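Local coordinates for berberine bridge enzyme-like protein (Arabidopsis thaliana, PDB 5D79) that binds FAD as a secreted plant oxidoreductase of the berberine bridge enzyme-like family and takes part in adaptation to salt stress, at residues A[311-316]-A[324-329]; A[366-371]-A[475-480]. All blocks are in the same frame, centred on the assembly; numbering follows the deposited sequence.

How the contacts relate
Two contacts follow one another along the chain, neither nested nor crossing, and they work at very different ranges. In contact 1 the chain leaves helix 310-320, turns, and comes back along it at 324-329 just before strand 331-334, with seven residues between the segments, four of them the last part of the helix. Contact 2 opens later, on strand 363-372, and closes at 475-480 with 103 residues between, after strands 396-402 and 425-434 and helix 441-458. Strands 331-334 and 363-372 are the two outermost strands of the same seven-stranded antiparallel sheet. Contact 1 thus binds a helix beside one margin, by apolar packing, whereas contact 2 ties the other margin to a late loop, by charge. Their centres lie 37 Å apart.

Contact 1: A[311-316]-A[324-329]; sequences NNLLAL and LGLEKE
The flat group in this contact is the peptide joining Glu-327 to Lys-328, and one of its faces is covered by a leucine fork: CD2 of Leu-314 sits almost straight above the carbonyl carbon C of Glu-327, 4.0 Å away. The other methyl, CD1 of Leu-314, lies over the same face further along toward Lys-328, whose CG it meets at 3.7 Å. Leu-314 lays both methyls over the backbone in this way because its CG stands anti to its own carbonyl carbon (chi1 -67°), which swings them off the helix. Lys-328 offers the aliphatic foot of its chain, lying across the leucine at about a right angle; the chain bends at chi2 (-86°), and the side chain also touches Val-310. Deeper in, Leu-326 points at the helix with CG anti to its backbone N. Its CD2 touches both leucines, 3.9 Å from CD2 of Leu-313 and 4.1 Å from CD2 of Leu-314. No hydrogen bond links 311-316 to 324-329, so the join rests on apolar contact. Leu-313 and Leu-326 both continue inward onto Phe-256 and Cys-331. The arrangement is that of a split beta-alpha-beta unit: helix 310-320 connects strand 298-306 to the parallel strand 331-334, with antiparallel strand 253-260 lying between them, and the returning loop packs against the helix.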
ATOM      1  N   ASN A 311       2.360  31.940  -0.555  1.00 24.55           N
ATOM      2  CA  ASN A 311       3.428  32.837  -0.107  1.00 24.06           C
ATOM      3  C   ASN A 311       4.169  32.259   1.105  1.00 25.92           C
ATOM      4  O   ASN A 311       5.372  32.472   1.267  1.00 22.63           O
ATOM      5  CB  ASN A 311       2.872  34.234   0.199  1.00 25.33           C
ATOM      6  CG  ASN A 311       2.576  35.043  -1.071  1.00 29.15           C
ATOM      7  OD1 ASN A 311       2.739  34.553  -2.195  1.00 31.44           O
ATOM      8  ND2 ASN A 311       2.137  36.284  -0.891  1.00 30.92           N
ATOM      9  N   ASN A 312       3.450  31.503   1.933  1.00 24.82           N
ATOM     10  CA  ASN A 312       4.034  30.847   3.094  1.00 22.59           C
ATOM     11  C   ASN A 312       4.918  29.683   2.697  1.00 22.86           C
ATOM     12  O   ASN A 312       5.943  29.433   3.328  1.00 24.97           O
ATOM     13  CB  ASN A 312       2.944  30.362   4.048  1.00 23.56           C
ATOM     14  CG  ASN A 312       2.190  31.504   4.691  1.00 30.84           C
ATOM     15  OD1 ASN A 312       2.614  32.652   4.625  1.00 37.32           O
ATOM     16  ND2 ASN A 312       1.069  31.195   5.321  1.00 33.87           N
ATOM     17  N   LEU A 313       4.513  28.962   1.658  1.00 20.09           N
ATOM     18  CA  LEU A 313       5.347  27.898   1.112  1.00 18.65           C
ATOM     19  C   LEU A 313       6.674  28.477   0.629  1.00 22.47           C
ATOM     20  O   LEU A 313       7.741  27.931   0.913  1.00 22.09           O
ATOM     21  CB  LEU A 313       4.635  27.176  -0.038  1.00 17.88           C
ATOM     22  CG  LEU A 313       5.560  26.327  -0.923  1.00 17.42           C
ATOM     23  CD1 LEU A 313       6.112  25.151  -0.135  1.00 18.47           C
ATOM     24  CD2 LEU A 313       4.885  25.862  -2.210  1.00 12.86           C
ATOM     25  N   LEU A 314       6.592  29.594  -0.090  1.00 25.22           N
ATOM     26  CA  LEU A 314       7.747  30.195  -0.754  1.00 28.63           C
ATOM     27  C   LEU A 314       8.766  30.734   0.242  1.00 29.58           C
ATOM     28  O   LEU A 314       9.972  30.580   0.049  1.00 29.19           O
ATOM     29  CB  LEU A 314       7.293  31.320  -1.702  1.00 26.49           C
ATOM     30  CG  LEU A 314       6.484  30.852  -2.916  1.00 20.31           C
ATOM     31  CD1 LEU A 314       5.978  32.027  -3.742  1.00 18.20           C
ATOM     32  CD2 LEU A 314       7.315  29.894  -3.757  1.00 21.03           C
ATOM     33  N   ALA A 315       8.271  31.376   1.295  1.00 30.47           N
ATOM     34  CA  ALA A 315       9.120  31.931   2.334  1.00 26.99           C
ATOM     35  C   ALA A 315       9.764  30.807   3.121  1.00 25.24           C
ATOM     36  O   ALA A 315      10.909  30.918   3.562  1.00 26.53           O
ATOM     37  CB  ALA A 315       8.317  32.827   3.249  1.00 29.05           C
ATOM     38  N   LEU A 316       9.019  29.721   3.292  1.00 23.78           N
ATOM     39  CA  LEU A 316       9.526  28.567   4.016  1.00 24.18           C
ATOM     40  C   LEU A 316      10.608  27.862   3.197  1.00 26.08           C
ATOM     41  O   LEU A 316      11.585  27.355   3.748  1.00 31.14           O
ATOM     42  CB  LEU A 316       8.388  27.606   4.359  1.00 22.51           C
ATOM     43  CG  LEU A 316       8.727  26.366   5.191  1.00 29.84           C
ATOM     44  CD1 LEU A 316       9.314  26.732   6.536  1.00 30.58           C
ATOM     45  CD2 LEU A 316       7.492  25.507   5.378  1.00 33.23           C
ATOM     46  N   LEU A 324      16.620  24.282  -4.132  1.00 29.37           N
ATOM     47  CA  LEU A 324      15.613  23.803  -5.073  1.00 24.94           C
ATOM     48  C   LEU A 324      15.258  24.872  -6.110  1.00 23.31           C
ATOM     49  O   LEU A 324      14.941  24.553  -7.251  1.00 23.45           O
ATOM     50  CB  LEU A 324      14.353  23.348  -4.335  1.00 25.85           C
ATOM     51  CG  LEU A 324      13.491  22.465  -5.241  1.00 29.53           C
ATOM     52  CD1 LEU A 324      14.313  21.292  -5.763  1.00 28.88           C
ATOM     53  CD2 LEU A 324      12.216  21.974  -4.573  1.00 28.12           C
ATOM     54  N   GLY A 325      15.320  26.138  -5.706  1.00 21.70           N
ATOM     55  CA  GLY A 325      15.071  27.246  -6.604  1.00 20.37           C
ATOM     56  C   GLY A 325      13.603  27.401  -6.943  1.00 24.16           C
ATOM     57  O   GLY A 325      13.264  27.877  -8.031  1.00 24.85           O
ATOM     58  N   LEU A 326      12.735  26.995  -6.014  1.00 24.36           N
ATOM     59  CA  LEU A 326      11.285  27.108  -6.194  1.00 19.65           C
ATOM     60  C   LEU A 326      10.831  28.554  -6.300  1.00 23.39           C
ATOM     61  O   LEU A 326      11.205  29.394  -5.477  1.00 24.20           O
ATOM     62  CB  LEU A 326      10.535  26.443  -5.049  1.00 16.76           C
ATOM     63  CG  LEU A 326       9.021  26.475  -5.216  1.00 17.71           C
ATOM     64  CD1 LEU A 326       8.658  25.644  -6.414  1.00 17.71           C
ATOM     65  CD2 LEU A 326       8.317  25.947  -3.979  1.00 15.83           C
ATOM     66  N   GLU A 327      10.022  28.835  -7.317  1.00 24.75           N
ATOM     67  CA  GLU A 327       9.416  30.153  -7.483  1.00 26.64           C
ATOM     68  C   GLU A 327       7.922  30.002  -7.687  1.00 22.62           C
ATOM     69  O   GLU A 327       7.443  28.890  -7.867  1.00 23.14           O
ATOM     70  CB  GLU A 327      10.061  30.901  -8.648  1.00 34.13           C
ATOM     71  CG  GLU A 327      11.483  31.350  -8.340  1.00 42.62           C
ATOM     72  CD  GLU A 327      12.118  32.126  -9.472  1.00 51.29           C
ATOM     73  OE1 GLU A 327      13.239  31.753  -9.874  1.00 54.60           O
ATOM     74  OE2 GLU A 327      11.507  33.110  -9.952  1.00 55.42           O
ATOM     75  N   LYS A 328       7.187  31.114  -7.659  1.00 23.85           N
ATOM     76  CA  LYS A 328       5.722  31.069  -7.726  1.00 23.16           C
ATOM     77  C   LYS A 328       5.185  30.290  -8.922  1.00 21.71           C
ATOM     78  O   LYS A 328       4.127  29.666  -8.861  1.00 19.80           O
ATOM     79  CB  LYS A 328       5.161  32.477  -7.758  1.00 22.93           C
ATOM     80  CG  LYS A 328       3.991  32.670  -6.827  1.00 32.49           C
ATOM     81  CD  LYS A 328       2.674  32.280  -7.465  1.00 37.03           C
ATOM     82  CE  LYS A 328       1.496  32.686  -6.574  1.00 38.50           C
ATOM     83  NZ  LYS A 328       0.229  32.838  -7.336  1.00 39.26           N
ATOM     84  N   GLU A 329       5.941  30.332 -10.010  1.00 24.92           N
ATOM     85  CA  GLU A 329       5.518  29.744 -11.262  1.00 24.06           C
ATOM     86  C   GLU A 329       5.492  28.239 -11.153  1.00 23.51           C
ATOM     87  O   GLU A 329       4.785  27.566 -11.901  1.00 25.20           O
ATOM     88  CB  GLU A 329       6.446  30.199 -12.387  1.00 24.74           C
ATOM     89  CG  GLU A 329       6.232  31.647 -12.777  1.00 29.26           C
ATOM     90  CD  GLU A 329       6.777  32.668 -11.777  1.00 30.05           C
ATOM     91  OE1 GLU A 329       7.844  32.435 -11.177  1.00 26.42           O
ATOM     92  OE2 GLU A 329       6.138  33.729 -11.611  1.00 30.76           O
TER

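Contact 2: A[366-371]-A[475-480]; sequences KGKDDF and DMDLGM
An Asx turn leading into a short 3-10 segment, 476-478, in the berberine and berberine-like family region, forms the acidic half of a salt-bridge network whose basic half is a sheet-edge strand; Gly-367 of that strand lies about 9 Å from the bound FAD. Asp-475 OD1 closes the turn by accepting from the backbone N of Asp-477 at 3.1 Å, and Lys-366 NZ grips the same oxygen at 2.7 Å; both donors lie well out of the carboxylate plane, on opposite faces, so OD1 is held between them. Asp-475 OD2 spends its syn lone pair on Lys-368 NZ at 2.8 Å. That lysine runs straight to CD, then folds at chi3 and chi4 (77° and 80°), curling its ammonium against CB of Asp-477, 3.2 Å from NZ. A weak bond, 3.4 Å from Lys-368 NZ to Asp-477 OD2, adds a second acid. A water donates to Asp-475 OD2. Two ammonium groups around one buried carboxylate would probably keep it ionised. An alanine at Asp-475 would probably leave Lys-368 with only the weak bond to Asp-477 as its acidic partner among the two segments, Lys-366 leaning on Glu-114, and the turn less firmly held. Strand 363-372 pairs with strand 425-434, while helix 441-458 packs Leu-448 and Val-451 against the two lysines and sets Tyr-455 in cation-pi contact with Lys-368.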
ATOM      1  N   LYS A 366       7.707  -4.842 -10.669  1.00 16.37           N
ATOM      2  CA  LYS A 366       8.366  -5.454  -9.534  1.00 17.62           C
ATOM      3  C   LYS A 366       8.838  -4.317  -8.641  1.00 19.81           C
ATOM      4  O   LYS A 366       9.509  -3.401  -9.114  1.00 21.41           O
ATOM      5  CB  LYS A 366       9.537  -6.324  -9.971  1.00 14.65           C
ATOM      6  CG  LYS A 366      10.364  -6.820  -8.813  1.00 16.17           C
ATOM      7  CD  LYS A 366       9.510  -7.603  -7.833  1.00 16.29           C
ATOM      8  CE  LYS A 366      10.325  -7.982  -6.617  1.00 19.55           C
ATOM      9  NZ  LYS A 366       9.596  -8.857  -5.648  1.00 21.15           N
ATOM     10  N   GLY A 367       8.468  -4.357  -7.363  1.00 15.93           N
ATOM     11  CA  GLY A 367       8.876  -3.332  -6.422  1.00 15.26           C
ATOM     12  C   GLY A 367       9.557  -3.890  -5.186  1.00 16.58           C
ATOM     13  O   GLY A 367       9.223  -4.977  -4.704  1.00 17.51           O
ATOM     14  N   LYS A 368      10.533  -3.130  -4.687  1.00 15.41           N
ATOM     15  CA  LYS A 368      11.216  -3.398  -3.417  1.00 15.54           C
ATOM     16  C   LYS A 368      11.382  -2.063  -2.709  1.00 15.12           C
ATOM     17  O   LYS A 368      11.294  -1.022  -3.346  1.00 15.68           O
ATOM     18  CB  LYS A 368      12.575  -4.069  -3.646  1.00 15.95           C
ATOM     19  CG  LYS A 368      12.522  -5.306  -4.560  1.00 15.73           C
ATOM     20  CD  LYS A 368      13.914  -5.887  -4.833  1.00 17.49           C
ATOM     21  CE  LYS A 368      14.457  -6.687  -3.659  1.00 16.18           C
ATOM     22  NZ  LYS A 368      13.899  -8.055  -3.597  1.00 18.48           N
ATOM     23  N   ASP A 369      11.603  -2.059  -1.400  1.00 15.89           N
ATOM     24  CA  ASP A 369      11.840  -0.777  -0.760  1.00 15.57           C
ATOM     25  C   ASP A 369      12.791  -0.875   0.440  1.00 14.26           C
ATOM     26  O   ASP A 369      13.200  -1.963   0.839  1.00 13.25           O
ATOM     27  CB  ASP A 369      10.498  -0.122  -0.388  1.00  9.98           C
ATOM     28  CG  ASP A 369       9.958  -0.546   0.971  1.00 14.37           C
ATOM     29  OD1 ASP A 369      10.110  -1.712   1.382  1.00 16.20           O
ATOM     30  OD2 ASP A 369       9.348   0.322   1.634  1.00 16.63           O
ATOM     31  N   ASP A 370      13.164   0.294   0.957  1.00 14.52           N
ATOM     32  CA  ASP A 370      14.154   0.451   2.003  1.00 13.38           C
ATOM     33  C   ASP A 370      13.825   1.657   2.877  1.00  9.94           C
ATOM     34  O   ASP A 370      13.056   2.548   2.497  1.00 10.54           O
ATOM     35  CB  ASP A 370      15.550   0.653   1.406  1.00 10.52           C
ATOM     36  CG  ASP A 370      16.293  -0.627   1.184  1.00 13.10           C
ATOM     37  OD1 ASP A 370      16.299  -1.485   2.089  1.00 16.66           O
ATOM     38  OD2 ASP A 370      16.902  -0.762   0.104  1.00 15.51           O
ATOM     39  N   PHE A 371      14.458   1.698   4.038  1.00 10.08           N
ATOM     40  CA  PHE A 371      14.406   2.862   4.884  1.00 12.51           C
ATOM     41  C   PHE A 371      15.827   3.373   5.073  1.00 15.52           C
ATOM     42  O   PHE A 371      16.741   2.597   5.345  1.00 13.14           O
ATOM     43  CB  PHE A 371      13.724   2.531   6.213  1.00 11.54           C
ATOM     44  CG  PHE A 371      12.262   2.261   6.066  1.00 15.04           C
ATOM     45  CD1 PHE A 371      11.811   0.986   5.740  1.00 17.51           C
ATOM     46  CD2 PHE A 371      11.336   3.293   6.183  1.00 15.71           C
ATOM     47  CE1 PHE A 371      10.456   0.738   5.554  1.00 16.88           C
ATOM     48  CE2 PHE A 371       9.976   3.051   6.007  1.00 14.97           C
ATOM     49  CZ  PHE A 371       9.538   1.772   5.686  1.00 13.65           C
ATOM     50  N   ASP A 475       7.134  -8.460  -0.735  1.00 16.92           N
ATOM     51  CA  ASP A 475       8.288  -8.930  -1.486  1.00 19.31           C
ATOM     52  C   ASP A 475       8.698 -10.348  -1.040  1.00 21.00           C
ATOM     53  O   ASP A 475       9.306 -10.547   0.013  1.00 17.62           O
ATOM     54  CB  ASP A 475       9.444  -7.930  -1.329  1.00 19.63           C
ATOM     55  CG  ASP A 475      10.638  -8.251  -2.220  1.00 19.40           C
ATOM     56  OD1 ASP A 475      10.526  -9.101  -3.144  1.00 16.81           O
ATOM     57  OD2 ASP A 475      11.699  -7.632  -1.981  1.00 19.73           O
ATOM     58  N   MET A 476       8.344 -11.332  -1.856  1.00 23.80           N
ATOM     59  CA  MET A 476       8.685 -12.727  -1.591  1.00 27.19           C
ATOM     60  C   MET A 476      10.184 -12.961  -1.542  1.00 22.19           C
ATOM     61  O   MET A 476      10.644 -13.960  -0.986  1.00 20.65           O
ATOM     62  CB  MET A 476       8.073 -13.626  -2.661  1.00 32.95           C
ATOM     63  CG  MET A 476       6.589 -13.484  -2.762  1.00 34.89           C
ATOM     64  SD  MET A 476       5.868 -14.250  -1.327  1.00 43.65           S
ATOM     65  CE  MET A 476       5.490 -15.846  -2.057  1.00 36.00           C
ATOM     66  N   ASP A 477      10.934 -12.041  -2.145  1.00 22.57           N
ATOM     67  CA  ASP A 477      12.390 -12.129  -2.197  1.00 26.69           C
ATOM     68  C   ASP A 477      13.033 -11.912  -0.830  1.00 24.88           C
ATOM     69  O   ASP A 477      14.200 -12.257  -0.641  1.00 23.89           O
ATOM     70  CB  ASP A 477      12.960 -11.125  -3.207  1.00 28.45           C
ATOM     71  CG  ASP A 477      12.678 -11.521  -4.651  1.00 33.69           C
ATOM     72  OD1 ASP A 477      12.231 -12.672  -4.886  1.00 32.47           O
ATOM     73  OD2 ASP A 477      12.921 -10.685  -5.550  1.00 36.42           O
ATOM     74  N   LEU A 478      12.276 -11.357   0.117  1.00 23.35           N
ATOM     75  CA  LEU A 478      12.738 -11.269   1.509  1.00 26.93           C
ATOM     76  C   LEU A 478      12.564 -12.611   2.249  1.00 26.33           C
ATOM     77  O   LEU A 478      13.107 -12.808   3.344  1.00 26.69           O
ATOM     78  CB  LEU A 478      11.998 -10.155   2.261  1.00 26.62           C
ATOM     79  CG  LEU A 478      11.776  -8.831   1.526  1.00 26.19           C
ATOM     80  CD1 LEU A 478      10.986  -7.866   2.402  1.00 25.39           C
ATOM     81  CD2 LEU A 478      13.095  -8.219   1.085  1.00 24.81           C
ATOM     82  N   GLY A 479      11.792 -13.519   1.648  1.00 25.54           N
ATOM     83  CA  GLY A 479      11.576 -14.846   2.198  1.00 25.85           C
ATOM     84  C   GLY A 479      10.119 -15.280   2.213  1.00 26.50           C
ATOM     85  O   GLY A 479       9.221 -14.444   2.221  1.00 27.59           O
ATOM     86  N   MET A 480       9.888 -16.591   2.215  1.00 25.98           N
ATOM     87  CA  MET A 480       8.540 -17.148   2.309  1.00 28.01           C
ATOM     88  C   MET A 480       8.567 -18.505   3.024  1.00 29.39           C
ATOM     89  O   MET A 480       9.633 -19.076   3.234  1.00 29.58           O
ATOM     90  CB  MET A 480       7.917 -17.283   0.920  1.00 29.58           C
ATOM     91  CG  MET A 480       8.753 -18.088  -0.060  1.00 33.02           C
ATOM     92  SD  MET A 480       7.956 -18.255  -1.667  1.00 47.97           S
ATOM     93  CE  MET A 480       6.548 -19.297  -1.267  1.00 27.64           C
TER
HETATM   94  O   HOH W   1      11.496  -5.197  -0.302  1.00 17.34           O